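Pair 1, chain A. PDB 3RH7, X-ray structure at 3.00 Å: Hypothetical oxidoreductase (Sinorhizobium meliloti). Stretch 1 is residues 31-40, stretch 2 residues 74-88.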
# COMPACT_ATOMS: atom_id res chain seq x y z
N GLY A 31 -0.92 3.79 2.76
CA GLY A 31 -2.09 4.56 2.40
C GLY A 31 -1.75 6.04 2.51
O GLY A 31 -0.58 6.41 2.67
N VAL A 32 -2.75 6.92 2.40
CA VAL A 32 -2.51 8.37 2.49
C VAL A 32 -3.48 8.96 3.51
O VAL A 32 -4.70 8.69 3.45
CB VAL A 32 -2.62 9.09 1.11
CG1 VAL A 32 -2.30 10.57 1.25
CG2 VAL A 32 -1.75 8.43 0.04
N THR A 33 -2.94 9.75 4.46
CA THR A 33 -3.76 10.44 5.45
C THR A 33 -3.60 11.95 5.30
O THR A 33 -2.67 12.40 4.63
CB THR A 33 -3.46 10.06 6.93
OG1 THR A 33 -2.37 10.85 7.43
CG2 THR A 33 -3.26 8.56 7.18
N VAL A 34 -4.51 12.71 5.94
CA VAL A 34 -4.46 14.15 6.09
C VAL A 34 -4.72 14.40 7.58
O VAL A 34 -5.82 14.13 8.10
CB VAL A 34 -5.34 15.02 5.15
CG1 VAL A 34 -5.20 16.49 5.52
CG2 VAL A 34 -4.97 14.82 3.69
N VAL A 35 -3.65 14.81 8.28
CA VAL A 35 -3.68 15.17 9.69
C VAL A 35 -4.30 16.55 9.81
O VAL A 35 -3.87 17.49 9.14
CB VAL A 35 -2.29 15.12 10.35
CG1 VAL A 35 -2.41 15.02 11.86
CG2 VAL A 35 -1.47 13.97 9.79
N THR A 36 -5.34 16.65 10.61
CA THR A 36 -6.02 17.92 10.80
C THR A 36 -6.12 18.29 12.28
O THR A 36 -6.08 17.42 13.15
CB THR A 36 -7.41 17.86 10.18
OG1 THR A 36 -8.19 16.87 10.85
CG2 THR A 36 -7.38 17.62 8.68
N ALA A 37 -6.27 19.59 12.55
CA ALA A 37 -6.43 20.21 13.87
C ALA A 37 -6.87 21.67 13.70
O ALA A 37 -7.05 22.14 12.58
CB ALA A 37 -5.13 20.13 14.65
N SER A 38 -7.10 22.37 14.83
CA SER A 38 -7.47 23.79 14.85
C SER A 38 -6.38 24.57 15.60
O SER A 38 -6.01 24.15 16.70
CB SER A 38 -8.84 23.98 15.48
OG SER A 38 -9.88 23.44 14.69
N ASP A 39 -5.83 25.67 15.02
CA ASP A 39 -4.78 26.47 15.66
C ASP A 39 -5.30 27.24 16.91
O ASP A 39 -6.46 27.08 17.32
CB ASP A 39 -4.08 27.42 14.67
CG ASP A 39 -4.94 28.43 13.92
OD1 ASP A 39 -5.91 28.95 14.53
OD2 ASP A 39 -4.60 28.76 12.76
N ALA A 40 -4.42 28.08 17.52
CA ALA A 40 -4.75 28.89 18.69
C ALA A 40 -5.98 29.77 18.42
O ALA A 40 -6.84 29.89 19.28
CB ALA A 40 -3.56 29.75 19.07
N GLU A 74 4.64 24.59 14.90
CA GLU A 74 4.33 25.21 16.19
C GLU A 74 2.85 25.04 16.54
O GLU A 74 2.55 24.55 17.62
CB GLU A 74 4.73 26.70 16.20
N SER A 75 1.93 25.38 15.60
CA SER A 75 0.47 25.26 15.78
C SER A 75 0.06 23.81 16.14
O SER A 75 -0.71 23.61 17.08
CB SER A 75 -0.27 25.72 14.53
OG SER A 75 -0.46 27.12 14.50
N MSE A 76 0.61 22.83 15.40
CA MSE A 76 0.35 21.41 15.55
C MSE A 76 0.78 20.87 16.90
O MSE A 76 -0.05 20.32 17.62
CB MSE A 76 1.07 20.64 14.44
CG MSE A 76 0.48 19.26 14.20
SE MSE A 76 -1.38 19.34 13.64
CE MSE A 76 -1.97 17.80 14.40
N THR A 77 2.07 20.99 17.24
CA THR A 77 2.63 20.51 18.51
C THR A 77 1.91 21.16 19.71
O THR A 77 1.67 20.50 20.72
CB THR A 77 4.14 20.72 18.55
OG1 THR A 77 4.44 22.06 18.15
CG2 THR A 77 4.89 19.74 17.69
N SER A 78 1.50 22.45 19.55
CA SER A 78 0.78 23.21 20.58
C SER A 78 -0.66 22.72 20.75
O SER A 78 -1.19 22.85 21.86
CB SER A 78 0.80 24.70 20.27
OG SER A 78 2.12 25.22 20.23
N ALA A 79 -1.29 22.17 19.67
CA ALA A 79 -2.68 21.65 19.70
C ALA A 79 -2.78 20.46 20.63
O ALA A 79 -1.79 19.75 20.85
CB ALA A 79 -3.12 21.25 18.30
N GLY A 80 -3.95 20.27 21.21
CA GLY A 80 -4.15 19.18 22.16
C GLY A 80 -4.82 17.98 21.54
O GLY A 80 -4.59 16.84 21.95
N ARG A 81 -5.68 18.25 20.56
CA ARG A 81 -6.46 17.27 19.84
C ARG A 81 -6.17 17.37 18.36
O ARG A 81 -5.93 18.47 17.84
CB ARG A 81 -7.97 17.47 20.12
CG ARG A 81 -8.31 17.21 21.58
CD ARG A 81 -9.78 17.37 21.90
NE ARG A 81 -10.12 16.77 23.19
CZ ARG A 81 -10.42 15.49 23.37
NH1 ARG A 81 -10.42 14.65 22.34
NH2 ARG A 81 -10.71 15.03 24.58
N PHE A 82 -6.18 16.23 17.68
CA PHE A 82 -5.99 16.18 16.23
C PHE A 82 -6.83 15.04 15.62
O PHE A 82 -7.39 14.24 16.36
CB PHE A 82 -4.51 16.06 15.88
CG PHE A 82 -3.86 14.75 16.22
CD1 PHE A 82 -3.35 14.52 17.49
CD2 PHE A 82 -3.72 13.76 15.26
CE1 PHE A 82 -2.73 13.31 17.80
CE2 PHE A 82 -3.12 12.54 15.57
CZ PHE A 82 -2.61 12.33 16.84
N ALA A 83 -6.94 14.99 14.29
CA ALA A 83 -7.68 13.94 13.62
C ALA A 83 -6.90 13.39 12.44
O ALA A 83 -6.18 14.13 11.77
CB ALA A 83 -9.04 14.45 13.15
N ILE A 84 -7.04 12.09 12.19
CA ILE A 84 -6.37 11.46 11.07
C ILE A 84 -7.41 11.08 10.01
O ILE A 84 -8.28 10.26 10.29
CB ILE A 84 -5.55 10.24 11.56
CG1 ILE A 84 -4.30 10.68 12.36
CG2 ILE A 84 -5.20 9.28 10.43
CD1 ILE A 84 -3.15 11.24 11.59
N ASN A 85 -7.34 11.70 8.81
CA ASN A 85 -8.28 11.36 7.74
C ASN A 85 -7.60 10.44 6.70
O ASN A 85 -6.74 10.93 5.94
CB ASN A 85 -8.85 12.62 7.06
CG ASN A 85 -9.80 13.41 7.89
OD1 ASN A 85 -10.99 13.14 7.91
ND2 ASN A 85 -9.31 14.46 8.53
N VAL A 86 -7.95 9.12 6.71
CA VAL A 86 -7.40 8.09 5.79
C VAL A 86 -8.19 8.28 4.46
O VAL A 86 -9.37 7.95 4.37
CB VAL A 86 -7.49 6.66 6.41
CG1 VAL A 86 -6.93 5.59 5.50
CG2 VAL A 86 -6.78 6.61 7.76
N LEU A 87 -7.55 8.92 3.47
CA LEU A 87 -8.19 9.29 2.21
C LEU A 87 -8.62 8.09 1.36
O LEU A 87 -7.99 7.05 1.41
CB LEU A 87 -7.24 10.17 1.39
CG LEU A 87 -6.74 11.46 2.03
CD1 LEU A 87 -5.82 12.16 1.09
CD2 LEU A 87 -7.90 12.42 2.41
N SER A 88 -9.70 8.22 0.58
CA SER A 88 -10.17 7.13 -0.27
C SER A 88 -9.60 7.24 -1.72
O SER A 88 -8.89 8.21 -2.03
CB SER A 88 -11.69 7.14 -0.29
OG SER A 88 -12.11 8.29 -0.98

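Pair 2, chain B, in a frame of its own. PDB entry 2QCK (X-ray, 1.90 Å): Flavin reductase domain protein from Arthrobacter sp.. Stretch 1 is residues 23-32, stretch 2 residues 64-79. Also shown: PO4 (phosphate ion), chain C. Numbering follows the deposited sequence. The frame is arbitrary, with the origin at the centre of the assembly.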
# COMPACT_ATOMS: atom_id res chain seq x y z
N GLY B 23 -4.18 1.51 4.91
CA GLY B 23 -5.62 1.43 4.80
C GLY B 23 -6.07 0.01 4.63
O GLY B 23 -5.30 -0.82 4.22
N VAL B 24 -7.35 -0.26 4.88
CA VAL B 24 -7.87 -1.62 4.89
C VAL B 24 -8.90 -1.74 3.78
O VAL B 24 -9.82 -0.93 3.72
CB VAL B 24 -8.46 -1.99 6.29
CG1 VAL B 24 -8.92 -3.48 6.35
CG2 VAL B 24 -7.42 -1.70 7.40
N ALA B 25 -8.70 -2.73 2.89
CA ALA B 25 -9.66 -3.09 1.84
C ALA B 25 -9.98 -4.59 1.97
O ALA B 25 -9.32 -5.28 2.71
CB ALA B 25 -9.06 -2.77 0.43
N ILE B 26 -11.02 -5.07 1.27
CA ILE B 26 -11.29 -6.50 1.14
C ILE B 26 -11.41 -6.90 -0.33
O ILE B 26 -12.08 -6.20 -1.14
CB ILE B 26 -12.56 -6.99 1.89
CG1 ILE B 26 -12.43 -6.75 3.40
CG2 ILE B 26 -12.73 -8.46 1.57
CD1 ILE B 26 -13.74 -6.71 4.20
N ILE B 27 -10.73 -7.99 -0.68
CA ILE B 27 -10.71 -8.53 -2.05
C ILE B 27 -11.65 -9.71 -2.06
O ILE B 27 -11.61 -10.49 -1.13
CB ILE B 27 -9.31 -9.01 -2.47
CG1 ILE B 27 -8.36 -7.83 -2.51
CG2 ILE B 27 -9.33 -9.76 -3.86
CD1 ILE B 27 -8.49 -6.98 -3.76
N THR B 28 -12.47 -9.82 -3.10
CA THR B 28 -13.43 -10.94 -3.22
C THR B 28 -13.22 -11.61 -4.58
O THR B 28 -12.79 -10.96 -5.52
CB THR B 28 -14.84 -10.47 -3.10
OG1 THR B 28 -15.08 -9.43 -4.11
CG2 THR B 28 -15.08 -9.99 -1.65
N VAL B 29 -13.40 -12.93 -4.66
CA VAL B 29 -13.30 -13.62 -5.91
C VAL B 29 -14.27 -14.78 -5.85
O VAL B 29 -14.51 -15.33 -4.78
CB VAL B 29 -11.89 -14.09 -6.20
CG1 VAL B 29 -11.35 -14.95 -5.07
CG2 VAL B 29 -11.81 -14.80 -7.56
N ASN B 30 -14.85 -15.08 -6.99
CA ASN B 30 -15.77 -16.23 -7.15
C ASN B 30 -15.06 -17.33 -7.95
O ASN B 30 -14.93 -17.27 -9.20
CB ASN B 30 -17.02 -15.73 -7.87
CG ASN B 30 -18.12 -16.77 -7.93
OD1 ASN B 30 -17.91 -17.96 -7.69
ND2 ASN B 30 -19.31 -16.31 -8.27
N TYR B 31 -14.60 -18.34 -7.22
CA TYR B 31 -13.86 -19.43 -7.80
C TYR B 31 -14.83 -20.55 -8.17
O TYR B 31 -15.21 -21.36 -7.33
CB TYR B 31 -12.84 -19.93 -6.80
CG TYR B 31 -11.84 -20.92 -7.32
CD1 TYR B 31 -11.52 -21.01 -8.68
CD2 TYR B 31 -11.19 -21.76 -6.43
CE1 TYR B 31 -10.59 -21.94 -9.12
CE2 TYR B 31 -10.26 -22.65 -6.85
CZ TYR B 31 -9.95 -22.76 -8.19
OH TYR B 31 -9.01 -23.69 -8.56
N ASN B 32 -15.22 -20.55 -9.43
CA ASN B 32 -16.06 -21.58 -9.97
C ASN B 32 -17.23 -21.86 -9.08
O ASN B 32 -17.54 -23.01 -8.79
CB ASN B 32 -15.23 -22.84 -10.24
CG ASN B 32 -14.77 -22.91 -11.67
OD1 ASN B 32 -13.58 -22.72 -11.97
ND2 ASN B 32 -15.72 -23.12 -12.60
N TRP B 64 -5.61 -18.21 -2.41
CA TRP B 64 -4.63 -18.13 -3.53
C TRP B 64 -5.11 -18.91 -4.79
O TRP B 64 -5.05 -18.38 -5.91
CB TRP B 64 -3.22 -18.57 -3.08
CG TRP B 64 -2.32 -18.75 -4.25
CD1 TRP B 64 -1.88 -19.94 -4.78
CD2 TRP B 64 -1.85 -17.72 -5.12
NE1 TRP B 64 -1.11 -19.70 -5.90
CE2 TRP B 64 -1.08 -18.35 -6.14
CE3 TRP B 64 -1.96 -16.33 -5.11
CZ2 TRP B 64 -0.46 -17.64 -7.13
CZ3 TRP B 64 -1.35 -15.63 -6.13
CH2 TRP B 64 -0.60 -16.28 -7.12
N PRO B 65 -5.60 -20.13 -4.62
CA PRO B 65 -6.06 -20.84 -5.77
C PRO B 65 -7.17 -20.12 -6.50
O PRO B 65 -7.20 -20.18 -7.72
CB PRO B 65 -6.53 -22.18 -5.19
CG PRO B 65 -5.69 -22.35 -4.00
CD PRO B 65 -5.69 -20.97 -3.42
N ALA B 66 -8.06 -19.43 -5.78
CA ALA B 66 -9.15 -18.65 -6.42
C ALA B 66 -8.53 -17.55 -7.27
O ALA B 66 -8.89 -17.37 -8.44
CB ALA B 66 -10.09 -18.04 -5.38
N ILE B 67 -7.54 -16.88 -6.70
CA ILE B 67 -6.85 -15.79 -7.39
C ILE B 67 -5.99 -16.25 -8.58
O ILE B 67 -5.93 -15.59 -9.64
CB ILE B 67 -6.01 -14.96 -6.36
CG1 ILE B 67 -6.94 -14.27 -5.33
CG2 ILE B 67 -5.20 -13.87 -7.05
CD1 ILE B 67 -7.72 -13.07 -5.85
N ALA B 68 -5.24 -17.33 -8.39
CA ALA B 68 -4.48 -17.98 -9.43
C ALA B 68 -5.30 -18.41 -10.66
O ALA B 68 -4.82 -18.35 -11.79
CB ALA B 68 -3.74 -19.20 -8.86
N ASN B 69 -6.53 -18.85 -10.42
CA ASN B 69 -7.36 -19.45 -11.44
C ASN B 69 -8.61 -18.68 -11.81
O ASN B 69 -9.40 -19.18 -12.58
CB ASN B 69 -7.73 -20.84 -10.98
CG ASN B 69 -6.53 -21.71 -10.80
OD1 ASN B 69 -6.26 -22.23 -9.72
ND2 ASN B 69 -5.75 -21.81 -11.85
N THR B 70 -8.73 -17.44 -11.38
CA THR B 70 -9.87 -16.62 -11.73
C THR B 70 -9.43 -15.30 -12.28
O THR B 70 -8.34 -14.81 -11.95
CB THR B 70 -10.79 -16.44 -10.51
OG1 THR B 70 -11.09 -17.75 -10.00
CG2 THR B 70 -12.13 -15.78 -10.91
N THR B 71 -10.26 -14.71 -13.14
CA THR B 71 -9.93 -13.40 -13.71
C THR B 71 -10.60 -12.19 -13.04
O THR B 71 -9.93 -11.21 -12.77
CB THR B 71 -10.19 -13.35 -15.21
OG1 THR B 71 -9.26 -14.21 -15.87
CG2 THR B 71 -10.03 -11.92 -15.73
N HIS B 72 -11.89 -12.23 -12.76
CA HIS B 72 -12.56 -11.07 -12.16
C HIS B 72 -12.51 -11.14 -10.66
O HIS B 72 -12.72 -12.21 -10.08
CB HIS B 72 -13.98 -10.93 -12.67
CG HIS B 72 -14.01 -10.65 -14.14
ND1 HIS B 72 -14.08 -11.65 -15.08
CD2 HIS B 72 -13.81 -9.50 -14.83
CE1 HIS B 72 -14.00 -11.12 -16.29
NE2 HIS B 72 -13.84 -9.81 -16.16
N ILE B 73 -12.19 -10.00 -10.06
CA ILE B 73 -12.17 -9.82 -8.62
C ILE B 73 -12.80 -8.48 -8.23
O ILE B 73 -12.96 -7.57 -9.05
CB ILE B 73 -10.75 -9.94 -8.03
CG1 ILE B 73 -9.86 -8.73 -8.34
CG2 ILE B 73 -10.04 -11.18 -8.54
CD1 ILE B 73 -8.53 -8.78 -7.52
N GLY B 74 -13.18 -8.37 -6.97
CA GLY B 74 -13.65 -7.11 -6.41
C GLY B 74 -12.70 -6.59 -5.36
O GLY B 74 -12.10 -7.36 -4.63
N VAL B 75 -12.56 -5.27 -5.27
CA VAL B 75 -11.93 -4.67 -4.11
C VAL B 75 -12.89 -3.70 -3.40
O VAL B 75 -13.60 -2.92 -4.06
CB VAL B 75 -10.54 -3.98 -4.46
CG1 VAL B 75 -10.71 -2.80 -5.36
CG2 VAL B 75 -9.80 -3.59 -3.18
N HIS B 76 -12.90 -3.76 -2.07
CA HIS B 76 -13.80 -2.94 -1.24
C HIS B 76 -13.03 -2.07 -0.30
O HIS B 76 -12.23 -2.56 0.48
CB HIS B 76 -14.73 -3.80 -0.43
CG HIS B 76 -15.56 -4.71 -1.27
ND1 HIS B 76 -15.02 -5.82 -1.89
CD2 HIS B 76 -16.87 -4.69 -1.59
CE1 HIS B 76 -15.98 -6.46 -2.55
NE2 HIS B 76 -17.10 -5.78 -2.39
N MSE B 77 -13.25 -0.77 -0.40
CA MSE B 77 -12.67 0.20 0.56
C MSE B 77 -13.62 0.25 1.74
O MSE B 77 -14.85 0.19 1.58
CB MSE B 77 -12.58 1.58 -0.08
CG MSE B 77 -11.38 1.73 -0.97
SE MSE B 77 -11.39 0.60 -2.59
CE MSE B 77 -9.70 1.34 -3.39
N LEU B 78 -13.03 0.33 2.93
CA LEU B 78 -13.72 0.18 4.19
C LEU B 78 -13.71 1.48 4.97
O LEU B 78 -12.75 2.24 4.93
CB LEU B 78 -13.03 -0.93 5.02
CG LEU B 78 -13.05 -2.33 4.42
CD1 LEU B 78 -12.66 -3.38 5.45
CD2 LEU B 78 -14.41 -2.69 3.83
N GLY B 79 -14.81 1.75 5.66
CA GLY B 79 -14.80 2.79 6.67
C GLY B 79 -14.82 2.23 8.08
O GLY B 79 -14.83 1.03 8.29
P PO4 C . -0.35 -21.75 -8.91
O1 PO4 C . -0.96 -21.35 -10.24
O2 PO4 C . 0.85 -20.88 -8.60
O3 PO4 C . -1.46 -21.58 -7.92
O4 PO4 C . 0.09 -23.20 -8.89
O HOH W 1 -10.01 1.31 2.36
O HOH W 2 -15.01 -13.18 -9.10
O HOH W 3 -13.05 -19.44 -11.42

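What backbone arrangement do the two pairs share? In each, a strand runs antiparallel to a second strand that follows a helix, and the helix lies across the first strand. The strand axes approach to 4.5 Å in both, with angles of 160° in pair 1 and 161° in pair 2; the helix stands at 81° and 77° to the first strand. Fourteen central residues superpose with an RMSD of 0.4 Å. The register matches as well: Val34(A) opposite Asn85(A) corresponds to Ile26(B) opposite His76(B), and Thr36(A) opposite Ala83(A) to Thr28(B) opposite Gly74(B).

How is the ladder of hydrogen bonds held, and where does it differ? Each of these two matched pairs is closed by two backbone bonds. Val34(A) N gives to Asn85(A) O at 2.9 Å and Asn85(A) N to Val34(A) O at 3.0 Å; in pair 2, Ile26(B) N reaches His76(B) O at 2.9 Å and His76(B) N reaches Ile26(B) O at 2.7 Å. Pair 2 adds a side-chain bond, His76(B) ND1 to Ile26(B) O at 3.1 Å, so that one carbonyl accepts twice. The ladders part at the next rung. Leu87(A) N binds Val32(A) O directly at 2.9 Å, whereas in pair 2 a water bridges the matching atoms, donating to Val24(B) O at 2.6 Å and accepting from Leu78(B) N at 3.2 Å.

What fills the space beside the ladder at the matched threonines? Thr36(A) and Thr28(B) both take the p rotamer, but they face different partners. Thr36(A) OG1 lies 3.4 Å from Ala83(A) CB. The matching Gly74(B) has no side chain, and an ideal CB there would sit 2.7 Å from Thr28(B) OG1, a clash. Glycine therefore suits the closer fit in pair 2, where Thr28(B) OG1 also lies 3.5 Å from His76(B) CE1, at the edge of the imidazole ring.

How do different side chains pack between strand and helix? In pair 1 the selenomethionine Met76(A) points its CA-to-CB bond away, yet its end returns, with CE 3.8 Å from Val35(A) CG1 and 3.9 Å from Ala37(A) CB. Its counterpart Ile67(B) does likewise with a shorter chain: CD1 is 4.2 Å from both Ile27(B) CG2 and Val29(B) CG1. Where pair 1 has the small Ala37(A), pair 2 has Val29(B), whose CG1 reaches Ala66(B) CB at 3.4 Å.

What happens at the far end of the strand? Asp39(A) turns its end away and meets the helix through CB, 3.6 Å from Ser75(A) OG. The matching Tyr31(B) instead lays a ring face over the helix, with Ala66(B) CA 3.9 Å from the centroid of the Tyr31(B) ring. This broad contact contributes to the larger buried surface of pair 2, 875 Å² against 720 Å².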